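Local coordinates for organic hydroperoxide resistance protein OhrB (Bacillus subtilis, PDB 2BJO), which takes part in resistance to organic hydroperoxides as a general stress protein of the OsmC/Ohr family, at residues Ala50-Cys55 / Val94-Asn99; Ala54-Ala59 / Ser73-Gln78; Glu61-Glu66 / Gln109-Ala114; Ala115-Pro120 / Ala124-Val129. The protein carries 3 engineered substitutions. All coordinates share one frame; numbering follows the deposited sequence.

Interaction 1 of 4, residues Ala50-Cys55 / Val94-Asn99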
loop_
_atom_site.group_PDB
_atom_site.type_symbol
_atom_site.label_atom_id
_atom_site.label_comp_id
_atom_site.label_asym_id
_atom_site.label_seq_id
_atom_site.Cartn_x
_atom_site.Cartn_y
_atom_site.Cartn_z
ATOM N N ALA A 50 -0.735 -3.426 -5.577
ATOM C CA ALA A 50 -1.536 -4.573 -5.144
ATOM C C ALA A 50 -2.686 -4.205 -4.210
ATOM O O ALA A 50 -3.798 -4.700 -4.386
ATOM C CB ALA A 50 -0.673 -5.608 -4.442
ATOM N N GLY A 51 -2.369 -3.387 -3.213
ATOM C CA GLY A 51 -3.330 -2.919 -2.242
ATOM C C GLY A 51 -4.416 -2.053 -2.827
ATOM O O GLY A 51 -5.592 -2.230 -2.528
ATOM N N TYR A 52 -4.010 -1.106 -3.666
ATOM C CA TYR A 52 -4.947 -0.193 -4.325
ATOM C C TYR A 52 -5.830 -0.938 -5.314
ATOM O O TYR A 52 -7.010 -0.642 -5.396
ATOM C CB TYR A 52 -4.225 0.935 -5.071
ATOM C CG TYR A 52 -4.956 2.267 -5.114
ATOM C CD1 TYR A 52 -6.351 2.353 -5.220
ATOM C CD2 TYR A 52 -4.241 3.465 -5.024
ATOM C CE1 TYR A 52 -7.006 3.570 -5.228
ATOM C CE2 TYR A 52 -4.898 4.701 -5.036
ATOM C CZ TYR A 52 -6.284 4.754 -5.153
ATOM O OH TYR A 52 -6.961 5.953 -5.180
ATOM N N ALA A 53 -5.291 -1.897 -6.063
ATOM C CA ALA A 53 -6.074 -2.683 -7.011
ATOM C C ALA A 53 -7.208 -3.442 -6.289
ATOM O O ALA A 53 -8.395 -3.418 -6.640
ATOM C CB ALA A 53 -5.123 -3.558 -7.821
ATOM N N ALA A 54 -6.795 -4.093 -5.213
ATOM C CA ALA A 54 -7.652 -4.845 -4.328
ATOM C C ALA A 54 -8.695 -3.967 -3.625
ATOM O O ALA A 54 -9.873 -4.328 -3.574
ATOM C CB ALA A 54 -6.785 -5.524 -3.311
ATOM N N CYS A 55 -8.242 -2.841 -3.072
ATOM C CA CYS A 55 -9.110 -1.848 -2.444
ATOM C C CYS A 55 -10.165 -1.372 -3.442
ATOM O O CYS A 55 -11.343 -1.252 -3.077
ATOM C CB CYS A 55 -8.308 -0.631 -1.942
ATOM S SG CYS A 55 -9.218 0.774 -1.247
ATOM N N VAL A 94 -0.154 7.148 -9.730
ATOM C CA VAL A 94 -1.016 5.956 -9.782
ATOM C C VAL A 94 -1.974 5.986 -10.971
ATOM O O VAL A 94 -2.673 6.974 -11.126
ATOM C CB VAL A 94 -1.898 5.762 -8.503
ATOM C CG1 VAL A 94 -2.745 4.486 -8.583
ATOM C CG2 VAL A 94 -1.078 5.685 -7.215
ATOM N N THR A 95 -2.025 4.918 -11.769
ATOM C CA THR A 95 -3.094 4.700 -12.736
ATOM C C THR A 95 -3.817 3.391 -12.385
ATOM O O THR A 95 -3.199 2.396 -12.009
ATOM C CB THR A 95 -2.546 4.811 -14.177
ATOM O OG1 THR A 95 -2.170 6.181 -14.397
ATOM C CG2 THR A 95 -3.589 4.443 -15.216
ATOM N N LEU A 96 -5.146 3.373 -12.483
ATOM C CA LEU A 96 -5.955 2.167 -12.321
ATOM C C LEU A 96 -6.710 1.917 -13.628
ATOM O O LEU A 96 -7.453 2.792 -14.064
ATOM C CB LEU A 96 -6.922 2.263 -11.130
ATOM C CG LEU A 96 -6.347 2.544 -9.736
ATOM C CD1 LEU A 96 -7.422 2.995 -8.755
ATOM C CD2 LEU A 96 -5.603 1.351 -9.147
ATOM N N VAL A 97 -6.527 0.745 -14.239
ATOM C CA VAL A 97 -7.166 0.411 -15.518
ATOM C C VAL A 97 -8.229 -0.608 -15.128
ATOM O O VAL A 97 -7.911 -1.709 -14.678
ATOM C CB VAL A 97 -6.232 -0.158 -16.587
ATOM C CG1 VAL A 97 -6.953 -0.272 -17.947
ATOM C CG2 VAL A 97 -5.002 0.718 -16.794
ATOM N N VAL A 98 -9.489 -0.220 -15.304
ATOM C CA VAL A 98 -10.610 -1.030 -14.865
ATOM C C VAL A 98 -11.325 -1.747 -16.014
ATOM O O VAL A 98 -11.843 -1.091 -16.929
ATOM C CB VAL A 98 -11.611 -0.146 -14.100
ATOM C CG1 VAL A 98 -12.731 -1.002 -13.539
ATOM C CG2 VAL A 98 -10.914 0.634 -12.989
ATOM N N ASN A 99 -11.324 -3.075 -15.930
ATOM C CA ASN A 99 -11.982 -3.978 -16.857
ATOM C C ASN A 99 -13.191 -4.515 -16.105
ATOM O O ASN A 99 -13.015 -5.290 -15.165
ATOM C CB ASN A 99 -11.056 -5.086 -17.368
ATOM C CG ASN A 99 -11.757 -6.100 -18.285
ATOM O OD1 ASN A 99 -12.856 -5.891 -18.794
ATOM N ND2 ASN A 99 -11.115 -7.245 -18.479
#
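The hydroxyl Y52 OH, hydrogen-bonded to S122 OG on helix 120-125, stands at the end of a ring that packs on V94 and L96. This is a helix-on-sheet contact of the OsmC/Ohr fold: the long helix 44-65 lies against strand 89-99, the short axes 9.8 Å apart at closest approach and inclined at 41°. No hydrogen bond joins the two segments, and the buried interface is hydrocarbon. Methyls of both strand residues come to the ring from the same side of its plane, neither squarely over the face nor at the edge. L96 takes the CD1/CE1 part of the tyrosine, its CD1 lying 3.6 Å from Y52 CE1, while its second branch reaches back to the root of the ring, with CD2 4.1 Å from Y52 CD1. The two side chains run at about a right angle. V94 lies by the CD2 part, its CG1 standing 4.0 Å from Y52 CD2; with chi1 at -178° that methyl is anti to the valine's own backbone N. On the helix, A53 stands nearest the strand backbone: the CA atoms of A53 and L96 are 7.2 Å apart, and A53 N reaches L96 CD2 at 4.5 Å. The Y121 ring also meets Y52. One helical turn on from Y52, C55 SG is joined to C119 SG in a disulfide.

Interaction 2 of 4, residues Ala54-Ala59 / Ser73-Gln78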
loop_
_atom_site.group_PDB
_atom_site.type_symbol
_atom_site.label_atom_id
_atom_site.label_comp_id
_atom_site.label_asym_id
_atom_site.label_seq_id
_atom_site.Cartn_x
_atom_site.Cartn_y
_atom_site.Cartn_z
ATOM N N ALA A 54 -6.795 -4.093 -5.213
ATOM C CA ALA A 54 -7.652 -4.845 -4.328
ATOM C C ALA A 54 -8.695 -3.967 -3.625
ATOM O O ALA A 54 -9.873 -4.328 -3.574
ATOM C CB ALA A 54 -6.785 -5.524 -3.311
ATOM N N CYS A 55 -8.242 -2.841 -3.072
ATOM C CA CYS A 55 -9.110 -1.848 -2.444
ATOM C C CYS A 55 -10.165 -1.372 -3.442
ATOM O O CYS A 55 -11.343 -1.252 -3.077
ATOM C CB CYS A 55 -8.308 -0.631 -1.942
ATOM S SG CYS A 55 -9.218 0.774 -1.247
ATOM N N PHE A 56 -9.736 -1.102 -4.673
ATOM C CA PHE A 56 -10.655 -0.554 -5.656
ATOM C C PHE A 56 -11.692 -1.582 -6.128
ATOM O O PHE A 56 -12.861 -1.234 -6.280
ATOM C CB PHE A 56 -9.909 0.053 -6.838
ATOM C CG PHE A 56 -10.673 1.135 -7.540
ATOM C CD1 PHE A 56 -11.475 0.861 -8.631
ATOM C CD2 PHE A 56 -10.573 2.451 -7.090
ATOM C CE1 PHE A 56 -12.178 1.871 -9.282
ATOM C CE2 PHE A 56 -11.259 3.473 -7.734
ATOM C CZ PHE A 56 -12.058 3.183 -8.831
ATOM N N GLY A 57 -11.252 -2.816 -6.365
ATOM C CA GLY A 57 -12.144 -3.937 -6.608
ATOM C C GLY A 57 -13.198 -4.174 -5.532
ATOM O O GLY A 57 -14.365 -4.447 -5.851
ATOM N N GLY A 58 -12.785 -4.069 -4.269
ATOM C CA GLY A 58 -13.725 -4.189 -3.159
ATOM C C GLY A 58 -14.755 -3.075 -3.165
ATOM O O GLY A 58 -15.943 -3.295 -2.920
ATOM N N ALA A 59 -14.276 -1.865 -3.449
ATOM C CA ALA A 59 -15.099 -0.668 -3.493
ATOM C C ALA A 59 -16.078 -0.730 -4.661
ATOM O O ALA A 59 -17.255 -0.369 -4.512
ATOM C CB ALA A 59 -14.207 0.533 -3.544
ATOM N N SER A 73 -14.826 -8.144 -12.456
ATOM C CA SER A 73 -13.847 -7.105 -12.744
ATOM C C SER A 73 -12.407 -7.585 -12.567
ATOM O O SER A 73 -12.098 -8.530 -11.820
ATOM C CB SER A 73 -14.075 -5.835 -11.902
ATOM O OG SER A 73 -13.839 -6.067 -10.514
ATOM N N GLU A 74 -11.556 -6.886 -13.315
ATOM C CA GLU A 74 -10.106 -6.937 -13.240
ATOM C C GLU A 74 -9.675 -5.489 -13.232
ATOM O O GLU A 74 -10.059 -4.708 -14.124
ATOM C CB GLU A 74 -9.454 -7.664 -14.405
ATOM C CG GLU A 74 -9.659 -9.161 -14.389
ATOM C CD GLU A 74 -8.973 -9.896 -15.534
ATOM O OE1 GLU A 74 -8.000 -9.380 -16.117
ATOM O OE2 GLU A 74 -9.408 -11.017 -15.880
ATOM N N ILE A 75 -8.898 -5.167 -12.198
ATOM C CA ILE A 75 -8.273 -3.861 -11.996
ATOM C C ILE A 75 -6.748 -3.988 -11.966
ATOM O O ILE A 75 -6.183 -4.645 -11.074
ATOM C CB ILE A 75 -8.780 -3.192 -10.711
ATOM C CG1 ILE A 75 -10.304 -3.032 -10.893
ATOM C CG2 ILE A 75 -8.050 -1.878 -10.486
ATOM C CD1 ILE A 75 -11.027 -2.811 -9.660
ATOM N N GLU A 76 -6.122 -3.336 -12.944
ATOM C CA GLU A 76 -4.669 -3.272 -12.967
ATOM C C GLU A 76 -4.231 -1.979 -12.302
ATOM O O GLU A 76 -4.427 -0.919 -12.861
ATOM C CB GLU A 76 -4.019 -3.331 -14.351
ATOM C CG GLU A 76 -2.511 -3.635 -14.295
ATOM C CD GLU A 76 -1.787 -3.428 -15.624
ATOM O OE1 GLU A 76 -2.160 -2.632 -16.503
ATOM O OE2 GLU A 76 -0.765 -4.085 -15.868
ATOM N N GLY A 77 -3.621 -2.095 -11.127
ATOM C CA GLY A 77 -2.999 -0.958 -10.466
ATOM C C GLY A 77 -1.595 -0.762 -11.017
ATOM O O GLY A 77 -0.834 -1.728 -11.100
ATOM N N GLN A 78 -1.283 0.479 -11.390
ATOM C CA GLN A 78 0.010 0.864 -11.965
ATOM C C GLN A 78 0.569 2.027 -11.133
ATOM O O GLN A 78 0.078 3.165 -11.164
ATOM C CB GLN A 78 -0.125 1.250 -13.435
ATOM C CG GLN A 78 -0.899 0.238 -14.254
ATOM C CD GLN A 78 -1.117 0.732 -15.656
ATOM O OE1 GLN A 78 -0.981 1.927 -15.914
ATOM N NE2 GLN A 78 -1.446 -0.178 -16.568
#
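I75 presses the end of its side chain into the backbone of helix 44-65 at F56 and G57, and almost all of this contact passes through one methyl. I75 CD1 comes to 3.3 Å from G57 N and 3.4 Å from G57 CA, and it is also 3.8 Å from F56 C. The methyl lies directly on the backbone of G57, which has no side chain beside it. The chain of I75 is extended at its outer bond (chi2 162°), which carries CD1 up from the strand to the helix. The same methyl lies at the edge of the F56 ring, near its plane, 3.8 Å from F56 CD1, and the two side chains run at about a right angle. No hydrogen bond crosses here; the interface is small, tight and buried. The other face of the strand, by contrast, is polar and partly exposed. E74, E76 and Q78 belong to it, and Q78 NE2 donates to E76 OE1 over 2.6 Å, meeting the oxygen from above the carboxylate plane, while the acceptor lies in the amide plane of Q78. E76 and Q78 also pack on K7 and T5 of the second subunit. The F56 side chain also touches L96 and V98 of strand 89-99 and A115 and H116 of helix 105-118. Strand 74-84 is the outer strand of its sheet within the chain, but residues I75 to Q78 pair in antiparallel fashion with a strand of the second subunit, which extends the sheet across the interface.

Interaction 3 of 4, residues Glu61-Glu66 / Gln109-Ala114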
loop_
_atom_site.group_PDB
_atom_site.type_symbol
_atom_site.label_atom_id
_atom_site.label_comp_id
_atom_site.label_asym_id
_atom_site.label_seq_id
_atom_site.Cartn_x
_atom_site.Cartn_y
_atom_site.Cartn_z
ATOM N N GLU A 61 -17.176 -3.507 -6.130
ATOM C CA GLU A 61 -18.112 -4.559 -5.743
ATOM C C GLU A 61 -19.162 -4.083 -4.750
ATOM O O GLU A 61 -20.339 -4.415 -4.896
ATOM C CB GLU A 61 -17.369 -5.721 -5.082
ATOM C CG GLU A 61 -18.190 -6.866 -4.546
ATOM C CD GLU A 61 -17.258 -7.832 -3.840
ATOM O OE1 GLU A 61 -17.038 -8.936 -4.346
ATOM O OE2 GLU A 61 -16.696 -7.500 -2.784
ATOM N N HIS A 62 -18.734 -3.326 -3.742
ATOM C CA HIS A 62 -19.679 -2.743 -2.788
ATOM C C HIS A 62 -20.639 -1.734 -3.443
ATOM O O HIS A 62 -21.806 -1.722 -3.117
ATOM C CB HIS A 62 -18.893 -2.104 -1.622
ATOM C CG HIS A 62 -19.757 -1.435 -0.602
ATOM N ND1 HIS A 62 -20.291 -0.174 -0.779
ATOM C CD2 HIS A 62 -20.200 -1.862 0.603
ATOM C CE1 HIS A 62 -21.024 0.154 0.268
ATOM N NE2 HIS A 62 -20.977 -0.852 1.121
ATOM N N VAL A 63 -20.195 -0.871 -4.354
ATOM C CA VAL A 63 -21.076 0.155 -4.940
ATOM C C VAL A 63 -22.099 -0.484 -5.889
ATOM O O VAL A 63 -23.246 -0.057 -5.996
ATOM C CB VAL A 63 -20.352 1.376 -5.565
ATOM C CG1 VAL A 63 -19.642 2.128 -4.477
ATOM C CG2 VAL A 63 -19.415 0.987 -6.678
ATOM N N ALA A 64 -21.647 -1.531 -6.563
ATOM C CA ALA A 64 -22.460 -2.334 -7.458
ATOM C C ALA A 64 -23.520 -3.078 -6.653
ATOM O O ALA A 64 -24.693 -3.108 -7.047
ATOM C CB ALA A 64 -21.574 -3.271 -8.237
ATOM N N LYS A 65 -23.104 -3.676 -5.537
ATOM C CA LYS A 65 -24.015 -4.401 -4.653
ATOM C C LYS A 65 -25.226 -3.601 -4.204
ATOM O O LYS A 65 -26.353 -4.095 -4.205
ATOM C CB LYS A 65 -23.279 -4.810 -3.379
ATOM C CG LYS A 65 -23.144 -6.288 -3.241
ATOM C CD LYS A 65 -24.354 -6.919 -2.540
ATOM C CE LYS A 65 -24.149 -8.449 -2.402
ATOM N NZ LYS A 65 -24.517 -9.127 -1.095
ATOM N N GLU A 66 -24.936 -2.367 -3.805
ATOM C CA GLU A 66 -25.911 -1.327 -3.499
ATOM C C GLU A 66 -27.032 -1.129 -4.534
ATOM O O GLU A 66 -28.118 -0.670 -4.185
ATOM C CB GLU A 66 -25.146 -0.015 -3.276
ATOM C CG GLU A 66 -24.472 0.118 -1.928
ATOM C CD GLU A 66 -25.496 0.263 -0.807
ATOM O OE1 GLU A 66 -25.412 -0.572 0.126
ATOM O OE2 GLU A 66 -26.378 1.165 -0.863
ATOM N N GLN A 109 -18.810 3.479 -15.829
ATOM C CA GLN A 109 -18.336 4.835 -15.532
ATOM C C GLN A 109 -18.863 5.321 -14.180
ATOM O O GLN A 109 -18.099 5.821 -13.344
ATOM C CB GLN A 109 -18.733 5.851 -16.607
ATOM C CG GLN A 109 -18.043 7.216 -16.407
ATOM C CD GLN A 109 -16.533 7.059 -16.574
ATOM O OE1 GLN A 109 -15.757 7.064 -15.611
ATOM N NE2 GLN A 109 -16.123 6.866 -17.818
ATOM N N GLU A 110 -20.163 5.156 -13.979
ATOM C CA GLU A 110 -20.783 5.602 -12.734
ATOM C C GLU A 110 -20.206 4.896 -11.518
ATOM O O GLU A 110 -19.884 5.565 -10.539
ATOM C CB GLU A 110 -22.301 5.393 -12.799
ATOM C CG GLU A 110 -23.104 5.801 -11.565
ATOM C CD GLU A 110 -24.466 5.139 -11.562
ATOM O OE1 GLU A 110 -24.945 4.768 -10.467
ATOM O OE2 GLU A 110 -25.044 4.980 -12.658
ATOM N N LEU A 111 -20.078 3.571 -11.579
ATOM C CA LEU A 111 -19.560 2.791 -10.443
ATOM C C LEU A 111 -18.075 2.946 -10.102
ATOM O O LEU A 111 -17.663 2.798 -8.965
ATOM C CB LEU A 111 -19.861 1.300 -10.631
ATOM C CG LEU A 111 -21.374 1.046 -10.715
ATOM C CD1 LEU A 111 -21.466 -0.434 -10.935
ATOM C CD2 LEU A 111 -22.228 1.467 -9.533
ATOM N N VAL A 112 -17.280 3.229 -11.125
ATOM C CA VAL A 112 -15.882 3.575 -10.980
ATOM C C VAL A 112 -15.760 4.876 -10.175
ATOM O O VAL A 112 -14.980 4.967 -9.222
ATOM C CB VAL A 112 -15.221 3.607 -12.375
ATOM C CG1 VAL A 112 -13.862 4.325 -12.399
ATOM C CG2 VAL A 112 -15.010 2.192 -12.880
ATOM N N ASN A 113 -16.535 5.890 -10.553
ATOM C CA ASN A 113 -16.482 7.146 -9.815
ATOM C C ASN A 113 -16.924 6.920 -8.376
ATOM O O ASN A 113 -16.237 7.376 -7.468
ATOM C CB ASN A 113 -17.327 8.222 -10.468
ATOM C CG ASN A 113 -16.865 8.579 -11.863
ATOM O OD1 ASN A 113 -15.700 8.426 -12.206
ATOM N ND2 ASN A 113 -17.793 9.066 -12.690
ATOM N N ALA A 114 -18.037 6.214 -8.167
ATOM C CA ALA A 114 -18.498 5.919 -6.821
ATOM C C ALA A 114 -17.447 5.153 -5.997
ATOM O O ALA A 114 -17.164 5.462 -4.831
ATOM C CB ALA A 114 -19.849 5.207 -6.904
#
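V63 and L111 are the closest residues where helix 61-65 crosses helix 109-114, their CA atoms 6.3 Å apart, with the short axes 9.0 Å apart at closest approach and at 122° to each other. V63 lies between L111 and A114, one methyl on each. Its CG2 sits 3.4 Å from L111 O and 4.0 Å from L111 CB, so it touches the backbone of the second helix as well as its side chain. CG1, placed anti to the carbonyl carbon by a chi1 of -65°, turns to the other neighbour and lies 3.9 Å from A114 CB. The V63 and L111 side chains lie alongside one another, pointing opposite ways. L111 completes the contact by reaching further along helix 44-65: its CD1 lies 3.9 Å from A64 CB, while CD2 is 4.0 Å from V63 O. The small side chains of A64 and A114 probably allow the close approach of the helices, and no hydrogen bond crosses between the segments. Polar links lie at the margin, where E110 OE1 is hydrogen-bonded to Q67 NE2 and E110 OE2 forms a salt bridge with K107. A64 also touches I69 and I71. The apolar crossing packs helix 44-65 against helix 105-118; both also contact strands, the second through V112 on L133 and L135 of strand 132-135, as part of the OsmC-like fold.

Interaction 4 of 4, residues Ala115-Pro120 / Ala124-Val129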
loop_
_atom_site.group_PDB
_atom_site.type_symbol
_atom_site.label_atom_id
_atom_site.label_comp_id
_atom_site.label_asym_id
_atom_site.label_seq_id
_atom_site.Cartn_x
_atom_site.Cartn_y
_atom_site.Cartn_z
ATOM N N ALA A 115 -16.842 4.146 -6.617
ATOM C CA ALA A 115 -15.758 3.378 -6.037
ATOM C C ALA A 115 -14.586 4.255 -5.619
ATOM O O ALA A 115 -14.001 4.006 -4.576
ATOM C CB ALA A 115 -15.264 2.289 -6.997
ATOM N N HIS A 116 -14.240 5.261 -6.417
ATOM C CA HIS A 116 -13.156 6.173 -6.083
ATOM C C HIS A 116 -13.493 7.043 -4.885
ATOM O O HIS A 116 -12.600 7.533 -4.220
ATOM C CB HIS A 116 -12.824 7.059 -7.285
ATOM C CG HIS A 116 -11.483 7.715 -7.217
ATOM N ND1 HIS A 116 -11.274 9.036 -7.557
ATOM C CD2 HIS A 116 -10.278 7.233 -6.846
ATOM C CE1 HIS A 116 -9.999 9.336 -7.405
ATOM N NE2 HIS A 116 -9.371 8.258 -6.980
ATOM N N GLU A 117 -14.767 7.273 -4.609
ATOM C CA GLU A 117 -15.143 8.062 -3.444
ATOM C C GLU A 117 -15.149 7.148 -2.210
ATOM O O GLU A 117 -14.864 7.613 -1.107
ATOM C CB GLU A 117 -16.438 8.855 -3.738
ATOM C CG GLU A 117 -16.547 9.677 -5.064
ATOM C CD GLU A 117 -15.276 10.209 -5.786
ATOM O OE1 GLU A 117 -15.157 10.086 -7.042
ATOM O OE2 GLU A 117 -14.341 10.764 -5.162
ATOM N N PHE A 118 -15.431 5.853 -2.349
ATOM C CA PHE A 118 -15.468 4.888 -1.236
ATOM C C PHE A 118 -14.158 4.214 -0.793
ATOM O O PHE A 118 -13.936 4.082 0.405
ATOM C CB PHE A 118 -16.528 3.838 -1.605
ATOM C CG PHE A 118 -16.739 2.728 -0.621
ATOM C CD1 PHE A 118 -17.866 2.719 0.191
ATOM C CD2 PHE A 118 -15.832 1.675 -0.504
ATOM C CE1 PHE A 118 -18.090 1.685 1.116
ATOM C CE2 PHE A 118 -16.055 0.657 0.407
ATOM C CZ PHE A 118 -17.174 0.649 1.217
ATOM N N CYS A 119 -13.322 3.777 -1.736
ATOM C CA CYS A 119 -12.071 3.063 -1.502
ATOM C C CYS A 119 -11.189 3.806 -0.520
ATOM O O CYS A 119 -10.795 4.943 -0.807
ATOM C CB CYS A 119 -11.287 2.845 -2.801
ATOM S SG CYS A 119 -9.566 2.228 -2.730
ATOM N N PRO A 120 -10.947 3.190 0.651
ATOM C CA PRO A 120 -10.023 3.838 1.578
ATOM C C PRO A 120 -8.672 4.295 1.001
ATOM O O PRO A 120 -8.167 5.293 1.487
ATOM C CB PRO A 120 -9.853 2.755 2.661
ATOM C CG PRO A 120 -11.185 2.084 2.720
ATOM C CD PRO A 120 -11.499 1.958 1.252
ATOM N N ALA A 124 -7.231 8.075 1.316
ATOM C CA ALA A 124 -5.902 8.322 1.902
ATOM C C ALA A 124 -4.994 9.214 1.037
ATOM O O ALA A 124 -4.217 10.010 1.569
ATOM C CB ALA A 124 -5.182 7.005 2.187
ATOM N N THR A 125 -5.142 9.085 -0.281
ATOM C CA THR A 125 -4.335 9.799 -1.267
ATOM C C THR A 125 -4.960 11.036 -1.892
ATOM O O THR A 125 -4.299 11.719 -2.676
ATOM C CB THR A 125 -3.855 8.855 -2.418
ATOM O OG1 THR A 125 -4.938 8.337 -3.217
ATOM C CG2 THR A 125 -3.010 7.747 -1.817
ATOM N N ARG A 126 -6.214 11.327 -1.555
ATOM C CA ARG A 126 -6.974 12.403 -2.169
ATOM C C ARG A 126 -6.213 13.711 -2.047
ATOM O O ARG A 126 -5.820 14.122 -0.947
ATOM C CB ARG A 126 -8.330 12.574 -1.489
ATOM C CG ARG A 126 -9.278 13.517 -2.249
ATOM C CD ARG A 126 -10.006 12.781 -3.371
ATOM N NE ARG A 126 -10.807 11.726 -2.753
ATOM C CZ ARG A 126 -11.196 10.571 -3.286
ATOM N NH1 ARG A 126 -10.866 10.250 -4.526
ATOM N NH2 ARG A 126 -11.912 9.732 -2.535
ATOM N N GLY A 127 -5.992 14.356 -3.190
ATOM C CA GLY A 127 -5.339 15.662 -3.183
ATOM C C GLY A 127 -3.834 15.662 -3.073
ATOM O O GLY A 127 -3.237 16.738 -3.094
ATOM N N ASN A 128 -3.237 14.482 -2.953
ATOM C CA ASN A 128 -1.795 14.276 -2.877
ATOM C C ASN A 128 -1.226 13.584 -4.130
ATOM O O ASN A 128 -0.133 13.881 -4.607
ATOM C CB ASN A 128 -1.474 13.400 -1.663
ATOM C CG ASN A 128 -1.860 14.003 -0.305
ATOM O OD1 ASN A 128 -2.328 13.280 0.577
ATOM N ND2 ASN A 128 -1.646 15.285 -0.120
ATOM N N VAL A 129 -1.978 12.628 -4.658
ATOM C CA VAL A 129 -1.650 11.865 -5.856
ATOM C C VAL A 129 -2.802 12.105 -6.820
ATOM O O VAL A 129 -3.968 12.126 -6.451
ATOM C CB VAL A 129 -1.489 10.344 -5.627
ATOM C CG1 VAL A 129 -1.220 9.580 -6.945
ATOM C CG2 VAL A 129 -0.388 10.083 -4.642
#
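R126 reaches back to the end of helix 105-118 and takes H116 O in a two-nitrogen, end-on grip. Of the hydrogen bonds, that from R126 NH2 to H116 O is the shorter and straighter, 2.9 Å with an N-H...O angle of 159°; R126 NH1 gives the second, 3.2 Å at 136°, from above the carbonyl plane. The oxygen lies at the edge of the guanidinium, near its plane for both donors. Bends at chi2 and chi3 fold the arginine chain back to this carbonyl. H116 O lies in the last turn of its helix, where the residue four on, P120, has no N-H to offer, and the arginine supplies the donors instead. A further bond is of the backbone, A124 N to P120 O at 2.9 Å, the i to i+4 link of helix 120-125. By charge, E117 OE2 forms a salt bridge with R126 NH1 over 3.6 Å, but the oxygen stands over one face of the guanidinium, so no N-H points at it. By packing, R126 NH1 lies over one face of the H116 imidazole, off-centre and 3.1 Å from CE1, the two planes nearly perpendicular at 87°. C119, between helices 105-118 and 120-125, is held to C55 of helix 44-65 by its disulfide, P120 also rests on C55, T125 on Y52, and A124 packs on V129 of the second subunit.

Overall arrangement
Helix 44-65 carries interactions 1, 2 and 3 in turn along its length, while interaction 4 follows them in the chain. Interactions 1 and 2 share A54 and C55, have centres about 4 Å apart and reach neighbouring strands 89-99 and 74-84 of one sheet, on which the helix lies. Interaction 3, with its centre about 14 Å from that of interaction 1, crosses helix 44-65 with helix 105-118, whose end begins interaction 4. The segments of interaction 3 alternate with those of interactions 1 and 2 along the chain. The C55-C119 disulfide ties interactions 1 and 2 to interaction 4, about 12 to 13 Å away, and leaves this cysteine pair oxidized. Interactions 1, 2 and 4 also touch the second subunit.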